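Local coordinates for insecticidal crystal protein Cry7Cal (PDB 5ZI1) that is a Bacillus thuringiensis insecticidal crystal toxin active against locusts and, like other delta endotoxins, probably acts through binding to receptors of the insect, at residues V500-P505 with T585-I590; V526-T531 with Y546-M551. One frame throughout, in Å; residues are numbered along the deposited sequence.

Interaction 1 (V500-P505 with T585-I590); sequences VNNNLP and TSNCTI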
loop_
_atom_site.group_PDB
_atom_site.type_symbol
_atom_site.label_atom_id
_atom_site.label_comp_id
_atom_site.label_asym_id
_atom_site.label_seq_id
_atom_site.Cartn_x
_atom_site.Cartn_y
_atom_site.Cartn_z
ATOM N N VAL A 500 5.221 19.405 14.639
ATOM C CA VAL A 500 4.913 20.091 15.890
ATOM C C VAL A 500 5.606 21.453 15.855
ATOM O O VAL A 500 6.841 21.524 15.828
ATOM C CB VAL A 500 5.354 19.270 17.111
ATOM C CG1 VAL A 500 4.921 19.961 18.373
ATOM C CG2 VAL A 500 4.782 17.842 17.042
ATOM N N ASN A 501 4.810 22.534 15.878
ATOM C CA ASN A 501 5.312 23.851 15.475
ATOM C C ASN A 501 6.337 24.386 16.468
ATOM O O ASN A 501 7.411 24.850 16.067
ATOM C CB ASN A 501 4.136 24.827 15.303
ATOM C CG ASN A 501 4.572 26.290 15.118
ATOM O OD1 ASN A 501 5.714 26.578 14.752
ATOM N ND2 ASN A 501 3.635 27.217 15.338
ATOM N N ASN A 502 6.043 24.307 17.770
ATOM C CA ASN A 502 7.007 24.806 18.747
ATOM C C ASN A 502 8.345 24.072 18.687
ATOM O O ASN A 502 9.321 24.560 19.270
ATOM C CB ASN A 502 6.440 24.746 20.182
ATOM C CG ASN A 502 6.341 23.319 20.752
ATOM O OD1 ASN A 502 7.357 22.641 20.987
ATOM N ND2 ASN A 502 5.108 22.882 21.031
ATOM N N ASN A 503 8.425 22.929 18.006
ATOM C CA ASN A 503 9.689 22.217 17.870
ATOM C C ASN A 503 10.352 22.423 16.515
ATOM O O ASN A 503 11.470 21.934 16.310
ATOM C CB ASN A 503 9.486 20.720 18.112
ATOM C CG ASN A 503 9.264 20.396 19.567
ATOM O OD1 ASN A 503 9.752 21.100 20.452
ATOM N ND2 ASN A 503 8.519 19.328 19.829
ATOM N N LEU A 504 9.701 23.126 15.594
ATOM C CA LEU A 504 10.335 23.498 14.337
ATOM C C LEU A 504 11.509 24.435 14.599
ATOM O O LEU A 504 11.321 25.486 15.226
ATOM C CB LEU A 504 9.340 24.181 13.410
ATOM C CG LEU A 504 8.628 23.324 12.368
ATOM C CD1 LEU A 504 7.833 24.221 11.427
ATOM C CD2 LEU A 504 9.612 22.475 11.595
ATOM N N PRO A 505 12.719 24.101 14.157
ATOM C CA PRO A 505 13.801 25.094 14.211
ATOM C C PRO A 505 13.487 26.327 13.394
ATOM O O PRO A 505 13.752 27.451 13.831
ATOM C CB PRO A 505 15.010 24.333 13.638
ATOM C CG PRO A 505 14.664 22.888 13.746
ATOM C CD PRO A 505 13.169 22.814 13.608
ATOM N N THR A 585 1.475 30.770 13.357
ATOM C CA THR A 585 0.876 29.459 13.538
ATOM C C THR A 585 0.723 29.195 15.029
ATOM O O THR A 585 1.623 29.501 15.818
ATOM C CB THR A 585 1.736 28.373 12.866
ATOM O OG1 THR A 585 1.748 28.588 11.450
ATOM C CG2 THR A 585 1.198 26.964 13.149
ATOM N N SER A 586 -0.422 28.644 15.414
ATOM C CA SER A 586 -0.673 28.350 16.816
ATOM C C SER A 586 0.281 27.261 17.315
ATOM O O SER A 586 1.098 26.712 16.572
ATOM C CB SER A 586 -2.122 27.920 17.017
ATOM O OG SER A 586 -2.388 26.714 16.308
ATOM N N ASN A 587 0.177 26.952 18.608
ATOM C CA ASN A 587 0.994 25.914 19.229
ATOM C C ASN A 587 0.261 24.587 19.058
ATOM O O ASN A 587 -0.407 24.085 19.959
ATOM C CB ASN A 587 1.251 26.247 20.692
ATOM C CG ASN A 587 2.175 25.260 21.358
ATOM O OD1 ASN A 587 2.653 24.318 20.728
ATOM N ND2 ASN A 587 2.434 25.469 22.643
ATOM N N CYS A 588 0.383 24.016 17.863
ATOM C CA CYS A 588 -0.445 22.892 17.466
ATOM C C CYS A 588 0.412 21.830 16.783
ATOM O O CYS A 588 1.637 21.950 16.681
ATOM C CB CYS A 588 -1.565 23.347 16.530
ATOM S SG CYS A 588 -0.948 23.995 14.965
ATOM N N THR A 589 -0.264 20.785 16.312
ATOM C CA THR A 589 0.321 19.711 15.526
ATOM C C THR A 589 -0.343 19.720 14.158
ATOM O O THR A 589 -1.560 19.920 14.053
ATOM C CB THR A 589 0.141 18.343 16.243
ATOM O OG1 THR A 589 0.987 18.305 17.393
ATOM C CG2 THR A 589 0.516 17.162 15.352
ATOM N N ILE A 590 0.472 19.550 13.116
ATOM C CA ILE A 590 0.028 19.526 11.727
ATOM C C ILE A 590 0.480 18.212 11.110
ATOM O O ILE A 590 1.625 17.784 11.300
ATOM C CB ILE A 590 0.590 20.715 10.915
ATOM C CG1 ILE A 590 0.132 22.051 11.498
ATOM C CG2 ILE A 590 0.192 20.622 9.458
ATOM C CD1 ILE A 590 1.238 22.782 12.178
HETATM O O HOH W 1 3.210 23.164 18.203
#
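Val500 and Thr589 form a non-hydrogen-bonded antiparallel pair, CA atoms 4.6 Å apart, where strands 496-500 and 589-599 meet in the C-terminal beta-sandwich domain (domain III) of this three-domain toxin fragment of a longer Cry protein. Their side chains lie on the same face of the sheet, and Val500 CG2 packs against Thr589 OG1. Beyond this pair the ladder gives way to two turns: residues 501-503 wind into a short 3-10 turn, while Asn587 is the centre of an inverse gamma turn. Three asparagines join the turns. The backbone N of Asn501 makes a weak, nearly straight hydrogen bond to Cys588 O (3.3 Å). Asn501 CG stands anti to the backbone N (chi1 170°), on the side of 585-590, and from there ND2 donates to Ser586 O at 2.9 Å; the acceptor lies close to the Asn501 amide plane, but ND2 stands well above the plane of the carbonyl it meets. Ser586 O also receives a weak bond from Cys588 N within the gamma turn. The buried amide is flanked by Thr585, whose CG2 lies 3.3 Å from Asn501 ND2, while Thr585 OG1 is engaged elsewhere with Ile581 O and Val535 N. At the solvent-exposed side, Asn502 ND2 donates to Asn587 OD1 at 2.9 Å, the two amide planes almost perpendicular, 88° apart. A water joins the same two residues: it accepts from Asn502 N and donates to Asn587 OD1, 2.8 Å away, giving that oxygen two donors.

Interaction 2 (V526-T531 with Y546-M551); sequences VRYAAT and YFTATM
Ala530 is held by Thr550 and Met551 where the end of strand 521-530 meets the chain leaving strand 545-547 in the C-terminal beta-sandwich domain. The two touching parts run 65° apart rather than pairing as a regular ladder. Hydrogen bonds hold Ala530 at both its N and its O. Ala530 N donates to Thr550 OG1 (3.1 Å), and Ala530 O accepts from Thr550 N (2.8 Å) and, weakly, from Met551 N. A chi1 of 68° sets Thr550 OG1 between its own backbone N and carbonyl carbon, facing Ala530 N, and the same hydroxyl is also hydrogen-bonded to Lys558 O. The other hydrogen bond across the contact that uses a side chain is that of Tyr528: its OH donates to Thr548 O at 2.8 Å, in the plane of that carbonyl and on a lone pair, with the oxygen lying at the edge of the tyrosine ring.

Two CA-H...O contacts supplement these bonds, Ala549 CA to Ala530 O and the straighter Thr531 CA to Met551 O (3.3 Å).

Van der Waals contacts complete the interface. The Tyr528 and Phe547 rings meet obliquely, centroids 5.5 Å apart, their closest ring atoms being Tyr528 CE2 and Phe547 CD1, 3.8 Å apart. Thr550 CG2 comes within 3.7 Å of Tyr528 OH, and Ala530 CB touches Phe547 CE1. In a separate contact, Met551 SD reaches Ala529 CB (4.1 Å).

Around the contact, strand 560-571 supplies Ser560 beside Tyr528 and Thr550, and Leu562 beside Phe547. Strand 589-599, on which Ile590 touches Phe547 and Tyr591 touches Ala529, also pairs with strand 521-530.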
loop_
_atom_site.group_PDB
_atom_site.type_symbol
_atom_site.label_atom_id
_atom_site.label_comp_id
_atom_site.label_asym_id
_atom_site.label_seq_id
_atom_site.Cartn_x
_atom_site.Cartn_y
_atom_site.Cartn_z
ATOM N N VAL A 526 -2.730 20.830 -0.522
ATOM C CA VAL A 526 -2.243 19.933 0.512
ATOM C C VAL A 526 -3.428 19.253 1.191
ATOM O O VAL A 526 -4.433 19.898 1.516
ATOM C CB VAL A 526 -1.395 20.700 1.530
ATOM C CG1 VAL A 526 -1.003 19.789 2.665
ATOM C CG2 VAL A 526 -0.179 21.301 0.841
ATOM N N ARG A 527 -3.332 17.940 1.370
ATOM C CA ARG A 527 -4.277 17.184 2.175
ATOM C C ARG A 527 -3.650 17.044 3.556
ATOM O O ARG A 527 -2.632 16.351 3.710
ATOM C CB ARG A 527 -4.569 15.832 1.534
ATOM C CG ARG A 527 -5.430 14.907 2.369
ATOM C CD ARG A 527 -5.921 13.742 1.544
ATOM N NE ARG A 527 -7.127 13.160 2.130
ATOM C CZ ARG A 527 -7.129 12.215 3.068
ATOM N NH1 ARG A 527 -5.985 11.745 3.551
ATOM N NH2 ARG A 527 -8.288 11.754 3.540
ATOM N N TYR A 528 -4.244 17.720 4.550
ATOM C CA TYR A 528 -3.603 17.947 5.839
ATOM C C TYR A 528 -4.596 17.741 6.978
ATOM O O TYR A 528 -5.807 17.606 6.777
ATOM C CB TYR A 528 -3.031 19.361 5.934
ATOM C CG TYR A 528 -4.084 20.366 6.325
ATOM C CD1 TYR A 528 -5.012 20.812 5.406
ATOM C CD2 TYR A 528 -4.169 20.843 7.622
ATOM C CE1 TYR A 528 -6.009 21.719 5.769
ATOM C CE2 TYR A 528 -5.153 21.737 7.996
ATOM C CZ TYR A 528 -6.069 22.182 7.061
ATOM O OH TYR A 528 -7.053 23.089 7.416
ATOM N N ALA A 529 -4.056 17.734 8.195
ATOM C CA ALA A 529 -4.830 17.698 9.418
ATOM C C ALA A 529 -4.091 18.535 10.446
ATOM O O ALA A 529 -2.858 18.595 10.428
ATOM C CB ALA A 529 -5.032 16.270 9.932
ATOM N N ALA A 530 -4.847 19.204 11.325
ATOM C CA ALA A 530 -4.217 20.109 12.274
ATOM C C ALA A 530 -5.113 20.260 13.490
ATOM O O ALA A 530 -6.337 20.184 13.384
ATOM C CB ALA A 530 -3.930 21.482 11.643
ATOM N N THR A 531 -4.471 20.466 14.644
ATOM C CA THR A 531 -5.118 20.707 15.927
ATOM C C THR A 531 -5.255 22.189 16.244
ATOM O O THR A 531 -5.800 22.538 17.299
ATOM C CB THR A 531 -4.331 20.038 17.051
ATOM O OG1 THR A 531 -2.973 20.482 16.997
ATOM C CG2 THR A 531 -4.367 18.516 16.916
ATOM N N TYR A 546 -3.545 30.765 4.983
ATOM C CA TYR A 546 -4.017 30.460 6.329
ATOM C C TYR A 546 -4.874 29.195 6.325
ATOM O O TYR A 546 -5.722 29.016 5.448
ATOM C CB TYR A 546 -4.817 31.652 6.854
ATOM C CG TYR A 546 -5.517 31.497 8.188
ATOM C CD1 TYR A 546 -4.838 31.717 9.378
ATOM C CD2 TYR A 546 -6.879 31.204 8.256
ATOM C CE1 TYR A 546 -5.481 31.606 10.612
ATOM C CE2 TYR A 546 -7.538 31.105 9.487
ATOM C CZ TYR A 546 -6.829 31.307 10.662
ATOM O OH TYR A 546 -7.453 31.211 11.894
ATOM N N PHE A 547 -4.648 28.306 7.306
ATOM C CA PHE A 547 -5.482 27.119 7.497
ATOM C C PHE A 547 -6.056 27.056 8.906
ATOM O O PHE A 547 -5.439 27.523 9.868
ATOM C CB PHE A 547 -4.715 25.808 7.250
ATOM C CG PHE A 547 -3.557 25.602 8.181
ATOM C CD1 PHE A 547 -3.718 24.946 9.390
ATOM C CD2 PHE A 547 -2.306 26.091 7.859
ATOM C CE1 PHE A 547 -2.646 24.794 10.260
ATOM C CE2 PHE A 547 -1.232 25.934 8.714
ATOM C CZ PHE A 547 -1.397 25.282 9.911
ATOM N N THR A 548 -7.205 26.399 9.029
ATOM C CA THR A 548 -7.869 26.210 10.314
ATOM C C THR A 548 -7.732 24.769 10.799
ATOM O O THR A 548 -7.323 23.864 10.063
ATOM C CB THR A 548 -9.349 26.570 10.230
ATOM O OG1 THR A 548 -9.962 25.740 9.233
ATOM C CG2 THR A 548 -9.540 28.066 9.879
ATOM N N ALA A 549 -8.103 24.577 12.064
ATOM C CA ALA A 549 -8.025 23.272 12.696
ATOM C C ALA A 549 -9.009 22.306 12.062
ATOM O O ALA A 549 -10.075 22.692 11.585
ATOM C CB ALA A 549 -8.308 23.384 14.190
ATOM N N THR A 550 -8.625 21.036 12.029
ATOM C CA THR A 550 -9.530 19.993 11.583
ATOM C C THR A 550 -9.896 19.010 12.683
ATOM O O THR A 550 -10.780 18.179 12.475
ATOM C CB THR A 550 -8.914 19.231 10.402
ATOM O OG1 THR A 550 -7.779 18.481 10.862
ATOM C CG2 THR A 550 -8.484 20.228 9.318
ATOM N N MET A 551 -9.265 19.101 13.846
ATOM C CA MET A 551 -9.374 18.077 14.872
ATOM C C MET A 551 -8.878 18.670 16.177
ATOM O O MET A 551 -8.205 19.706 16.190
ATOM C CB MET A 551 -8.548 16.841 14.513
ATOM C CG MET A 551 -7.113 17.188 14.184
ATOM S SD MET A 551 -6.046 15.771 13.839
ATOM C CE MET A 551 -6.231 14.866 15.378
#

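How the interactions relate
Interactions 1 and 2 both lie in the C-terminal beta-sandwich domain, their centres about 12 Å apart. Along the chain the order is 500-505, 526-531, 546-551, 585-590, so interaction 2 falls within the span that interaction 1 brings together. Strands 589-599 and 521-530 are neighbours in one mixed sheet and link the two directly: Thr531 OG1 and Thr589 N are 2.8 Å apart, a probable hydrogen bond, and Thr531 OG1 packs on Cys588 CB. Strand 545-547 is an outermost strand of the five-stranded antiparallel sheet, and the chain leaving it meets the mixed sheet at interaction 2. Interaction 1 thus joins the turns flanking strands 496-500 and 589-599, interaction 2 the two sheets.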